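Local coordinates for protein possible TctC subunit of the Tripartite Tricarboxylate Transport(TTT) Family (Rhodopseudomonas palustris, PDB 6HKE) that binds malate in the periplasm and probably delivers it to a tripartite tricarboxylate transporter for uptake of C4-dicarboxylates, at residues M111-F121 with V186-A196; Y152-R160 with I298-E306. The protein carries 2 engineered substitutions. All coordinates share one frame; numbering follows the deposited sequence.

Interaction 1: residues M111-F121 with V186-A196; sequences MPVLLLARKQF and VDYMCDQIVNA. With MLT (D-malate), chain D; LMR ((2S)-2-hydroxybutanedioic acid), chain E.
Leu114 and Asp191 form one hydrogen-bonded pair of an antiparallel ladder in which strands 111-118 and 188-192 run at 158° to each other, inside the mixed sheet of a type II periplasmic binding protein. Leu116 pairs in the same way with Met189, and its N reaches Met189 O at 2.7 Å. Non-hydrogen-bonded pairs alternate with these: Leu115 with Cys190 between them, Val113 with Gln192 and Ala117 with Tyr188 beyond them on either side. One more backbone bond follows past the last bridge, from Ile193 N, in helix 193-201, to Pro112 O.

The side chains sort by face. Leu114, Leu116 and Asp191 lie on one side, where Leu116 CD1 meets Ala196 CB of the helix at 3.7 Å. On the other, Leu115 swings CD1 against Tyr188 CD2 at 3.5 Å, and helix 150-162 packs on this side. Met111 bends at its thioether, chi3 82°, and lays SD and CE across the methyls of Val194 at about a right angle. At the far end Arg118 runs extended beside Asp187: NE forms a salt bridge with OD1 at 2.8 Å almost within the guanidinium plane, although the carboxylate plane is turned 65° away.

Gln192, at the helix N-cap, carries the sheet to the ligand. The two malate enantiomers occupy one site as alternatives, and Gln192 NE2 donates to the hydroxyl of each: O2 of (2S)-2-hydroxybutanedioic acid at 2.7 Å, O3 of D-malate weakly at 3.3 Å.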
loop_
_atom_site.group_PDB
_atom_site.type_symbol
_atom_site.label_atom_id
_atom_site.label_comp_id
_atom_site.label_asym_id
_atom_site.label_seq_id
_atom_site.Cartn_x
_atom_site.Cartn_y
_atom_site.Cartn_z
ATOM N N MET A 111 -6.498 1.090 4.204
ATOM C CA MET A 111 -7.064 2.265 3.521
ATOM C C MET A 111 -7.532 1.862 2.127
ATOM O O MET A 111 -6.980 0.952 1.500
ATOM C CB MET A 111 -5.990 3.348 3.434
ATOM C CG MET A 111 -4.859 3.002 2.487
ATOM S SD MET A 111 -3.575 4.264 2.558
ATOM C CE MET A 111 -2.656 3.773 4.014
ATOM N N PRO A 112 -8.558 2.554 1.592
ATOM C CA PRO A 112 -8.947 2.353 0.205
ATOM C C PRO A 112 -7.934 2.932 -0.795
ATOM O O PRO A 112 -7.083 3.758 -0.460
ATOM C CB PRO A 112 -10.304 3.044 0.114
ATOM C CG PRO A 112 -10.225 4.127 1.168
ATOM C CD PRO A 112 -9.409 3.526 2.293
ATOM N N VAL A 113 -8.055 2.416 -2.002
ATOM C CA VAL A 113 -7.337 2.827 -3.229
ATOM C C VAL A 113 -8.311 3.645 -4.084
ATOM O O VAL A 113 -9.524 3.277 -4.148
ATOM C CB VAL A 113 -6.859 1.574 -3.977
ATOM C CG1 VAL A 113 -6.497 1.862 -5.425
ATOM C CG2 VAL A 113 -5.708 0.916 -3.242
ATOM N N LEU A 114 -7.771 4.668 -4.750
ATOM C CA LEU A 114 -8.479 5.617 -5.635
ATOM C C LEU A 114 -7.908 5.518 -7.045
ATOM O O LEU A 114 -6.677 5.444 -7.179
ATOM C CB LEU A 114 -8.245 7.027 -5.100
ATOM C CG LEU A 114 -9.060 7.384 -3.869
ATOM C CD1 LEU A 114 -8.572 8.676 -3.249
ATOM C CD2 LEU A 114 -10.525 7.515 -4.244
ATOM N N LEU A 115 -8.776 5.603 -8.051
ATOM C CA LEU A 115 -8.361 5.803 -9.456
ATOM C C LEU A 115 -8.176 7.301 -9.668
ATOM O O LEU A 115 -9.167 8.006 -9.556
ATOM C CB LEU A 115 -9.440 5.224 -10.365
ATOM C CG LEU A 115 -9.252 5.512 -11.843
ATOM C CD1 LEU A 115 -7.889 5.023 -12.320
ATOM C CD2 LEU A 115 -10.378 4.887 -12.639
ATOM N N LEU A 116 -6.938 7.766 -9.843
ATOM C CA LEU A 116 -6.614 9.199 -10.062
ATOM C C LEU A 116 -6.251 9.397 -11.525
ATOM O O LEU A 116 -5.771 8.447 -12.150
ATOM C CB LEU A 116 -5.411 9.627 -9.234
ATOM C CG LEU A 116 -5.430 9.275 -7.762
ATOM C CD1 LEU A 116 -4.199 9.879 -7.118
ATOM C CD2 LEU A 116 -6.706 9.762 -7.086
ATOM N N ALA A 117 -6.416 10.603 -12.036
ATOM C CA ALA A 117 -5.847 10.967 -13.345
ATOM C C ALA A 117 -5.278 12.367 -13.255
ATOM O O ALA A 117 -5.621 13.116 -12.302
ATOM C CB ALA A 117 -6.890 10.858 -14.426
ATOM N N ARG A 118 -4.438 12.686 -14.238
ATOM C CA ARG A 118 -3.970 14.066 -14.493
ATOM C C ARG A 118 -5.198 14.986 -14.617
ATOM O O ARG A 118 -6.231 14.520 -15.160
ATOM C CB ARG A 118 -3.058 14.066 -15.722
ATOM C CG ARG A 118 -3.670 13.491 -16.991
ATOM C CD ARG A 118 -2.653 13.696 -18.101
ATOM N NE ARG A 118 -3.194 13.425 -19.418
ATOM C CZ ARG A 118 -3.904 14.286 -20.129
ATOM N NH1 ARG A 118 -4.173 15.492 -19.652
ATOM N NH2 ARG A 118 -4.357 13.928 -21.316
ATOM N N LYS A 119 -5.076 16.202 -14.065
ATOM C CA LYS A 119 -6.095 17.289 -13.980
ATOM C C LYS A 119 -6.971 17.363 -15.242
ATOM O O LYS A 119 -8.207 17.446 -15.112
ATOM C CB LYS A 119 -5.390 18.645 -13.848
ATOM C CG LYS A 119 -5.354 19.282 -12.466
ATOM C CD LYS A 119 -4.500 20.557 -12.449
ATOM C CE LYS A 119 -5.106 21.704 -11.664
ATOM N NZ LYS A 119 -4.103 22.384 -10.805
ATOM N N GLN A 120 -6.342 17.370 -16.414
ATOM C CA GLN A 120 -6.987 17.658 -17.725
ATOM C C GLN A 120 -7.336 16.344 -18.431
ATOM O O GLN A 120 -7.648 16.385 -19.632
ATOM C CB GLN A 120 -6.063 18.498 -18.616
ATOM C CG GLN A 120 -5.272 19.574 -17.873
ATOM C CD GLN A 120 -6.170 20.680 -17.376
ATOM O OE1 GLN A 120 -7.339 20.772 -17.749
ATOM N NE2 GLN A 120 -5.619 21.538 -16.532
ATOM N N PHE A 121 -7.302 15.211 -17.738
ATOM C CA PHE A 121 -7.697 13.929 -18.361
ATOM C C PHE A 121 -9.129 14.099 -18.849
ATOM O O PHE A 121 -10.026 14.349 -18.049
ATOM C CB PHE A 121 -7.532 12.737 -17.421
ATOM C CG PHE A 121 -7.385 11.431 -18.157
ATOM C CD1 PHE A 121 -6.465 11.298 -19.184
ATOM C CD2 PHE A 121 -8.144 10.323 -17.809
ATOM C CE1 PHE A 121 -6.324 10.101 -19.868
ATOM C CE2 PHE A 121 -7.997 9.121 -18.486
ATOM C CZ PHE A 121 -7.089 9.012 -19.513
ATOM N N VAL A 186 2.094 11.335 -16.859
ATOM C CA VAL A 186 1.335 10.055 -16.935
ATOM C C VAL A 186 -0.163 10.380 -16.837
ATOM O O VAL A 186 -0.515 11.489 -16.384
ATOM C CB VAL A 186 1.803 9.055 -15.858
ATOM C CG1 VAL A 186 3.208 8.542 -16.144
ATOM C CG2 VAL A 186 1.719 9.644 -14.462
ATOM N N ASP A 187 -1.012 9.441 -17.255
ATOM C CA ASP A 187 -2.456 9.664 -17.519
ATOM C C ASP A 187 -3.277 9.249 -16.302
ATOM O O ASP A 187 -4.049 10.080 -15.797
ATOM C CB ASP A 187 -2.850 8.968 -18.815
ATOM C CG ASP A 187 -2.152 9.651 -19.980
ATOM O OD1 ASP A 187 -2.464 10.830 -20.220
ATOM O OD2 ASP A 187 -1.230 9.045 -20.553
ATOM N N TYR A 188 -3.106 8.026 -15.816
ATOM C CA TYR A 188 -3.795 7.618 -14.574
ATOM C C TYR A 188 -2.951 6.647 -13.758
ATOM O O TYR A 188 -1.844 6.239 -14.141
ATOM C CB TYR A 188 -5.198 7.104 -14.882
ATOM C CG TYR A 188 -5.312 5.805 -15.630
ATOM C CD1 TYR A 188 -5.291 5.790 -17.010
ATOM C CD2 TYR A 188 -5.573 4.616 -14.964
ATOM C CE1 TYR A 188 -5.490 4.617 -17.714
ATOM C CE2 TYR A 188 -5.758 3.433 -15.657
ATOM C CZ TYR A 188 -5.721 3.435 -17.039
ATOM O OH TYR A 188 -5.890 2.278 -17.745
ATOM N N MET A 189 -3.509 6.328 -12.601
ATOM C CA MET A 189 -2.814 5.707 -11.465
ATOM C C MET A 189 -3.903 5.244 -10.501
ATOM O O MET A 189 -4.902 5.990 -10.328
ATOM C CB MET A 189 -1.942 6.784 -10.824
ATOM C CG MET A 189 -0.781 6.292 -10.025
ATOM S SD MET A 189 0.058 7.791 -9.469
ATOM C CE MET A 189 -0.510 7.900 -7.779
ATOM N N CYS A 190 -3.750 4.050 -9.937
ATOM C CA CYS A 190 -4.517 3.637 -8.742
ATOM C C CYS A 190 -3.590 3.862 -7.566
ATOM O O CYS A 190 -2.461 3.373 -7.658
ATOM C CB CYS A 190 -4.995 2.203 -8.865
ATOM S SG CYS A 190 -6.109 2.021 -10.277
ATOM N N ASP A 191 -4.004 4.673 -6.586
ATOM C CA ASP A 191 -3.124 5.004 -5.439
ATOM C C ASP A 191 -3.884 4.847 -4.113
ATOM O O ASP A 191 -5.097 4.982 -4.075
ATOM C CB ASP A 191 -2.500 6.381 -5.648
ATOM C CG ASP A 191 -1.222 6.649 -4.857
ATOM O OD1 ASP A 191 -0.697 5.707 -4.231
ATOM O OD2 ASP A 191 -0.762 7.821 -4.866
ATOM N N GLN A 192 -3.136 4.547 -3.064
ATOM C CA GLN A 192 -3.581 4.578 -1.656
ATOM C C GLN A 192 -4.017 6.007 -1.289
ATOM O O GLN A 192 -3.347 6.990 -1.673
ATOM C CB GLN A 192 -2.443 4.020 -0.798
ATOM C CG GLN A 192 -2.302 2.511 -0.946
ATOM C CD GLN A 192 -0.943 2.011 -0.545
ATOM O OE1 GLN A 192 -0.747 1.591 0.594
ATOM N NE2 GLN A 192 0.008 2.103 -1.469
ATOM N N ILE A 193 -5.115 6.107 -0.545
ATOM C CA ILE A 193 -5.783 7.390 -0.214
ATOM C C ILE A 193 -4.801 8.327 0.508
ATOM O O ILE A 193 -4.863 9.534 0.216
ATOM C CB ILE A 193 -7.084 7.115 0.575
ATOM C CG1 ILE A 193 -7.942 8.372 0.692
ATOM C CG2 ILE A 193 -6.797 6.505 1.929
ATOM C CD1 ILE A 193 -9.345 8.103 1.159
ATOM N N VAL A 194 -3.939 7.834 1.407
ATOM C CA VAL A 194 -2.997 8.719 2.169
ATOM C C VAL A 194 -2.055 9.438 1.203
ATOM O O VAL A 194 -1.720 10.564 1.468
ATOM C CB VAL A 194 -2.188 8.005 3.270
ATOM C CG1 VAL A 194 -3.089 7.483 4.368
ATOM C CG2 VAL A 194 -1.313 6.907 2.721
ATOM N N ASN A 195 -1.649 8.820 0.106
ATOM C CA ASN A 195 -0.831 9.537 -0.900
ATOM C C ASN A 195 -1.695 10.536 -1.673
ATOM O O ASN A 195 -1.201 11.645 -1.941
ATOM C CB ASN A 195 -0.182 8.595 -1.903
ATOM C CG ASN A 195 1.028 9.232 -2.545
ATOM O OD1 ASN A 195 1.795 9.922 -1.873
ATOM N ND2 ASN A 195 1.203 8.997 -3.833
ATOM N N ALA A 196 -2.919 10.155 -2.039
ATOM C CA ALA A 196 -3.758 10.901 -3.004
ATOM C C ALA A 196 -4.334 12.173 -2.354
ATOM O O ALA A 196 -4.537 13.170 -3.075
ATOM C CB ALA A 196 -4.852 10.006 -3.517
HETATM C C1 MLT D . 2.614 0.807 -3.727
HETATM O O1 MLT D . 2.388 -0.387 -3.433
HETATM O O2 MLT D . 2.102 1.316 -4.750
HETATM C C2 MLT D . 3.550 1.603 -2.846
HETATM O O3 MLT D . 3.286 1.573 -1.429
HETATM C C3 MLT D . 3.500 3.069 -3.159
HETATM C C4 MLT D . 4.525 3.659 -2.225
HETATM O O4 MLT D . 4.459 3.416 -0.989
HETATM O O5 MLT D . 5.421 4.340 -2.764
HETATM C C1 LMR E . 2.413 0.970 -3.922
HETATM O O1A LMR E . 2.877 -0.136 -3.601
HETATM O O1B LMR E . 1.622 1.158 -4.885
HETATM C C2 LMR E . 2.822 2.181 -3.069
HETATM O O2 LMR E . 2.657 1.998 -1.668
HETATM C C3 LMR E . 4.278 2.598 -3.295
HETATM C C4 LMR E . 4.627 3.593 -2.202
HETATM O O4A LMR E . 4.873 4.765 -2.543
HETATM O O4B LMR E . 4.610 3.204 -1.008
#

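Interaction 2: residues Y152-R160 with I298-E306; sequences YASCLLLNR and ISRWEDVVE. Engineered in segment 298-306: Glu306 (natural residue Lys).
Trp301 and Leu157 meet because of how each leaves its helix. With chi1 at -68° the indole CG lies opposite its own carbonyl carbon, and chi2 near 97° points the six-membered end of the ring at helix 150-162. Leu157 sets its CG trans to the backbone nitrogen, which sends both methyls across the gap.

The six-membered ring of Trp301 takes Ala153 CB over one face, a CH-pi contact with the methyl 4.1 Å from the ring centroid. CH2 at the rim of the indole also comes 3.5 Å from Ala153 O. Leu157 CB approaches the same ring from its edge, 4.1 Å from CH2. Farther out its two methyls part: CD2 touches Arg300 NH1 at 3.4 Å, while CD1 rests on Val304 CG1 at 4.1 Å. Arg300 CD lies over the indole face opposite Ala153, toward the rim, so the ring is sandwiched between an alanine methyl and an aliphatic arm; NH1 of that arginine is bound by Gln234 O. Arg160 stretches along the exposed margin, with NH1 a loose 4.0 Å from Val305 O.

Ala86 of helix 82-90 also touches both Ala153 and Trp301. The axes stay 11.5 Å apart and run at 34°, a wide spacing bridged by the large indole. This is plain helix-to-helix packing, in which the C-terminal helix of a periplasmic binding protein lies against the helix whose beginning carries the malate-binding Val150 and Ser151.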
loop_
_atom_site.group_PDB
_atom_site.type_symbol
_atom_site.label_atom_id
_atom_site.label_comp_id
_atom_site.label_asym_id
_atom_site.label_seq_id
_atom_site.Cartn_x
_atom_site.Cartn_y
_atom_site.Cartn_z
ATOM N N TYR A 152 0.212 -1.188 -8.932
ATOM C CA TYR A 152 0.233 -2.152 -10.070
ATOM C C TYR A 152 -0.950 -3.110 -9.923
ATOM O O TYR A 152 -1.741 -3.235 -10.848
ATOM C CB TYR A 152 1.549 -2.937 -10.172
ATOM C CG TYR A 152 1.551 -3.964 -11.273
ATOM C CD1 TYR A 152 1.661 -3.576 -12.602
ATOM C CD2 TYR A 152 1.384 -5.315 -11.002
ATOM C CE1 TYR A 152 1.635 -4.505 -13.630
ATOM C CE2 TYR A 152 1.365 -6.259 -12.015
ATOM C CZ TYR A 152 1.492 -5.848 -13.332
ATOM O OH TYR A 152 1.461 -6.749 -14.347
ATOM N N ALA A 153 -1.066 -3.759 -8.769
ATOM C CA ALA A 153 -2.132 -4.752 -8.505
ATOM C C ALA A 153 -3.488 -4.104 -8.794
ATOM O O ALA A 153 -4.268 -4.696 -9.566
ATOM C CB ALA A 153 -2.030 -5.273 -7.094
ATOM N N SER A 154 -3.745 -2.918 -8.231
ATOM C CA SER A 154 -4.996 -2.142 -8.438
ATOM C C SER A 154 -5.232 -1.782 -9.926
ATOM O O SER A 154 -6.380 -1.912 -10.372
ATOM C CB SER A 154 -4.995 -0.932 -7.565
ATOM O OG SER A 154 -4.923 -1.319 -6.210
ATOM N N CYS A 155 -4.214 -1.341 -10.683
ATOM C CA CYS A 155 -4.370 -0.908 -12.098
ATOM C C CYS A 155 -4.564 -2.145 -12.983
ATOM O O CYS A 155 -5.368 -2.091 -13.930
ATOM C CB CYS A 155 -3.234 0.006 -12.556
ATOM S SG CYS A 155 -1.770 -0.814 -13.256
ATOM N N LEU A 156 -3.912 -3.253 -12.657
ATOM C CA LEU A 156 -4.137 -4.525 -13.388
ATOM C C LEU A 156 -5.588 -4.989 -13.163
ATOM O O LEU A 156 -6.216 -5.482 -14.129
ATOM C CB LEU A 156 -3.102 -5.549 -12.918
ATOM C CG LEU A 156 -3.183 -6.907 -13.608
ATOM C CD1 LEU A 156 -1.803 -7.527 -13.752
ATOM C CD2 LEU A 156 -4.117 -7.842 -12.849
ATOM N N LEU A 157 -6.125 -4.825 -11.950
ATOM C CA LEU A 157 -7.512 -5.238 -11.655
ATOM C C LEU A 157 -8.468 -4.370 -12.472
ATOM O O LEU A 157 -9.347 -4.932 -13.159
ATOM C CB LEU A 157 -7.814 -5.098 -10.167
ATOM C CG LEU A 157 -9.253 -5.459 -9.803
ATOM C CD1 LEU A 157 -9.627 -6.834 -10.352
ATOM C CD2 LEU A 157 -9.462 -5.413 -8.304
ATOM N N LEU A 158 -8.299 -3.047 -12.381
ATOM C CA LEU A 158 -9.113 -2.055 -13.127
ATOM C C LEU A 158 -9.017 -2.328 -14.639
ATOM O O LEU A 158 -10.069 -2.492 -15.274
ATOM C CB LEU A 158 -8.627 -0.656 -12.745
ATOM C CG LEU A 158 -9.287 0.506 -13.478
ATOM C CD1 LEU A 158 -10.719 0.710 -13.025
ATOM C CD2 LEU A 158 -8.478 1.767 -13.256
ATOM N N ASN A 159 -7.810 -2.407 -15.196
ATOM C CA ASN A 159 -7.601 -2.593 -16.657
ATOM C C ASN A 159 -8.224 -3.917 -17.132
ATOM O O ASN A 159 -8.798 -3.916 -18.237
ATOM C CB ASN A 159 -6.127 -2.478 -17.031
ATOM C CG ASN A 159 -5.612 -1.071 -16.859
ATOM O OD1 ASN A 159 -6.373 -0.137 -16.598
ATOM N ND2 ASN A 159 -4.315 -0.915 -16.992
ATOM N N ARG A 160 -8.154 -4.991 -16.341
ATOM C CA ARG A 160 -8.779 -6.305 -16.681
ATOM C C ARG A 160 -10.305 -6.231 -16.598
ATOM O O ARG A 160 -10.965 -6.922 -17.390
ATOM C CB ARG A 160 -8.307 -7.423 -15.754
ATOM C CG ARG A 160 -7.046 -8.088 -16.273
ATOM C CD ARG A 160 -6.493 -9.113 -15.314
ATOM N NE ARG A 160 -5.111 -9.390 -15.682
ATOM C CZ ARG A 160 -4.592 -10.591 -15.887
ATOM N NH1 ARG A 160 -5.329 -11.684 -15.748
ATOM N NH2 ARG A 160 -3.315 -10.689 -16.208
ATOM N N ILE A 298 -3.314 -13.349 -0.624
ATOM C CA ILE A 298 -2.638 -14.285 -1.575
ATOM C C ILE A 298 -3.709 -14.963 -2.443
ATOM O O ILE A 298 -3.528 -14.958 -3.675
ATOM C CB ILE A 298 -1.730 -15.303 -0.848
ATOM C CG1 ILE A 298 -0.481 -14.626 -0.279
ATOM C CG2 ILE A 298 -1.368 -16.470 -1.762
ATOM C CD1 ILE A 298 0.440 -15.535 0.519
ATOM N N SER A 299 -4.776 -15.499 -1.834
ATOM C CA SER A 299 -5.844 -16.292 -2.508
ATOM C C SER A 299 -6.670 -15.383 -3.414
ATOM O O SER A 299 -7.016 -15.826 -4.539
ATOM C CB SER A 299 -6.777 -16.994 -1.543
ATOM O OG SER A 299 -6.118 -17.365 -0.352
ATOM N N ARG A 300 -7.015 -14.193 -2.907
ATOM C CA ARG A 300 -7.834 -13.178 -3.618
ATOM C C ARG A 300 -7.182 -12.912 -4.986
ATOM O O ARG A 300 -7.880 -13.030 -5.998
ATOM C CB ARG A 300 -8.005 -11.948 -2.712
ATOM C CG ARG A 300 -8.906 -10.857 -3.264
ATOM C CD ARG A 300 -8.177 -10.007 -4.289
ATOM N NE ARG A 300 -9.005 -9.014 -4.976
ATOM C CZ ARG A 300 -9.224 -7.769 -4.561
ATOM N NH1 ARG A 300 -9.984 -6.973 -5.291
ATOM N NH2 ARG A 300 -8.694 -7.323 -3.431
ATOM N N TRP A 301 -5.874 -12.642 -5.030
ATOM C CA TRP A 301 -5.152 -12.288 -6.284
ATOM C C TRP A 301 -4.857 -13.522 -7.139
ATOM O O TRP A 301 -4.639 -13.325 -8.345
ATOM C CB TRP A 301 -3.884 -11.485 -5.980
ATOM C CG TRP A 301 -4.247 -10.138 -5.447
ATOM C CD1 TRP A 301 -4.315 -9.776 -4.139
ATOM C CD2 TRP A 301 -4.749 -9.022 -6.199
ATOM N NE1 TRP A 301 -4.744 -8.486 -4.026
ATOM C CE2 TRP A 301 -5.036 -8.001 -5.270
ATOM C CE3 TRP A 301 -4.946 -8.770 -7.557
ATOM C CZ2 TRP A 301 -5.506 -6.749 -5.658
ATOM C CZ3 TRP A 301 -5.421 -7.537 -7.936
ATOM C CH2 TRP A 301 -5.679 -6.536 -7.002
ATOM N N GLU A 302 -4.818 -14.721 -6.549
ATOM C CA GLU A 302 -4.803 -16.002 -7.307
ATOM C C GLU A 302 -6.124 -16.121 -8.085
ATOM O O GLU A 302 -6.047 -16.498 -9.240
ATOM C CB GLU A 302 -4.546 -17.195 -6.384
ATOM C CG GLU A 302 -3.064 -17.483 -6.157
ATOM C CD GLU A 302 -2.697 -18.321 -4.926
ATOM O OE1 GLU A 302 -3.596 -18.611 -4.099
ATOM O OE2 GLU A 302 -1.495 -18.664 -4.776
ATOM N N ASP A 303 -7.269 -15.757 -7.485
ATOM C CA ASP A 303 -8.616 -15.733 -8.133
ATOM C C ASP A 303 -8.683 -14.700 -9.270
ATOM O O ASP A 303 -9.244 -15.052 -10.333
ATOM C CB ASP A 303 -9.745 -15.418 -7.148
ATOM C CG ASP A 303 -10.048 -16.535 -6.165
ATOM O OD1 ASP A 303 -9.187 -17.418 -5.991
ATOM O OD2 ASP A 303 -11.134 -16.498 -5.561
ATOM N N VAL A 304 -8.192 -13.473 -9.039
ATOM C CA VAL A 304 -8.135 -12.362 -10.038
ATOM C C VAL A 304 -7.398 -12.844 -11.299
ATOM O O VAL A 304 -7.864 -12.505 -12.393
ATOM C CB VAL A 304 -7.475 -11.090 -9.458
ATOM C CG1 VAL A 304 -7.160 -10.058 -10.535
ATOM C CG2 VAL A 304 -8.305 -10.454 -8.347
ATOM N N VAL A 305 -6.286 -13.573 -11.155
ATOM C CA VAL A 305 -5.494 -14.125 -12.297
ATOM C C VAL A 305 -6.338 -15.204 -12.999
ATOM O O VAL A 305 -6.234 -15.310 -14.229
ATOM C CB VAL A 305 -4.113 -14.648 -11.839
ATOM C CG1 VAL A 305 -3.399 -15.460 -12.915
ATOM C CG2 VAL A 305 -3.214 -13.508 -11.381
ATOM N N GLU A 306 -7.175 -15.934 -12.249
ATOM C CA GLU A 306 -8.056 -17.029 -12.745
ATOM C C GLU A 306 -9.497 -16.517 -12.874
ATOM O O GLU A 306 -10.008 -16.272 -13.962
ATOM C CB GLU A 306 -8.026 -18.221 -11.784
ATOM C CG GLU A 306 -6.629 -18.640 -11.342
ATOM C CD GLU A 306 -5.914 -19.641 -12.236
ATOM O OE1 GLU A 306 -5.927 -19.451 -13.468
ATOM O OE2 GLU A 306 -5.331 -20.604 -11.695
#

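Interaction 1 belongs to the buried interior, whereas interaction 2 is only partly buried and runs out to solvent at Arg160 and Val305. Their chemistry differs accordingly: a backbone ladder joins the strands and a salt bridge closes the contact at one end, while apolar side chains and one aromatic face join the helices. The centres of interactions 1 and 2 are about 17 Å apart. They nevertheless meet through helix 150-162, which turns one side to the sheet and another to helix 287-305. At that shared layer Leu115 CD1 packs on Leu158 CD2 at 3.4 Å, and Tyr188 OH probably hydrogen-bonds Asn159 OD1. Both approach the malate pocket, interaction 1 directly through Gln192, interaction 2 through its helix.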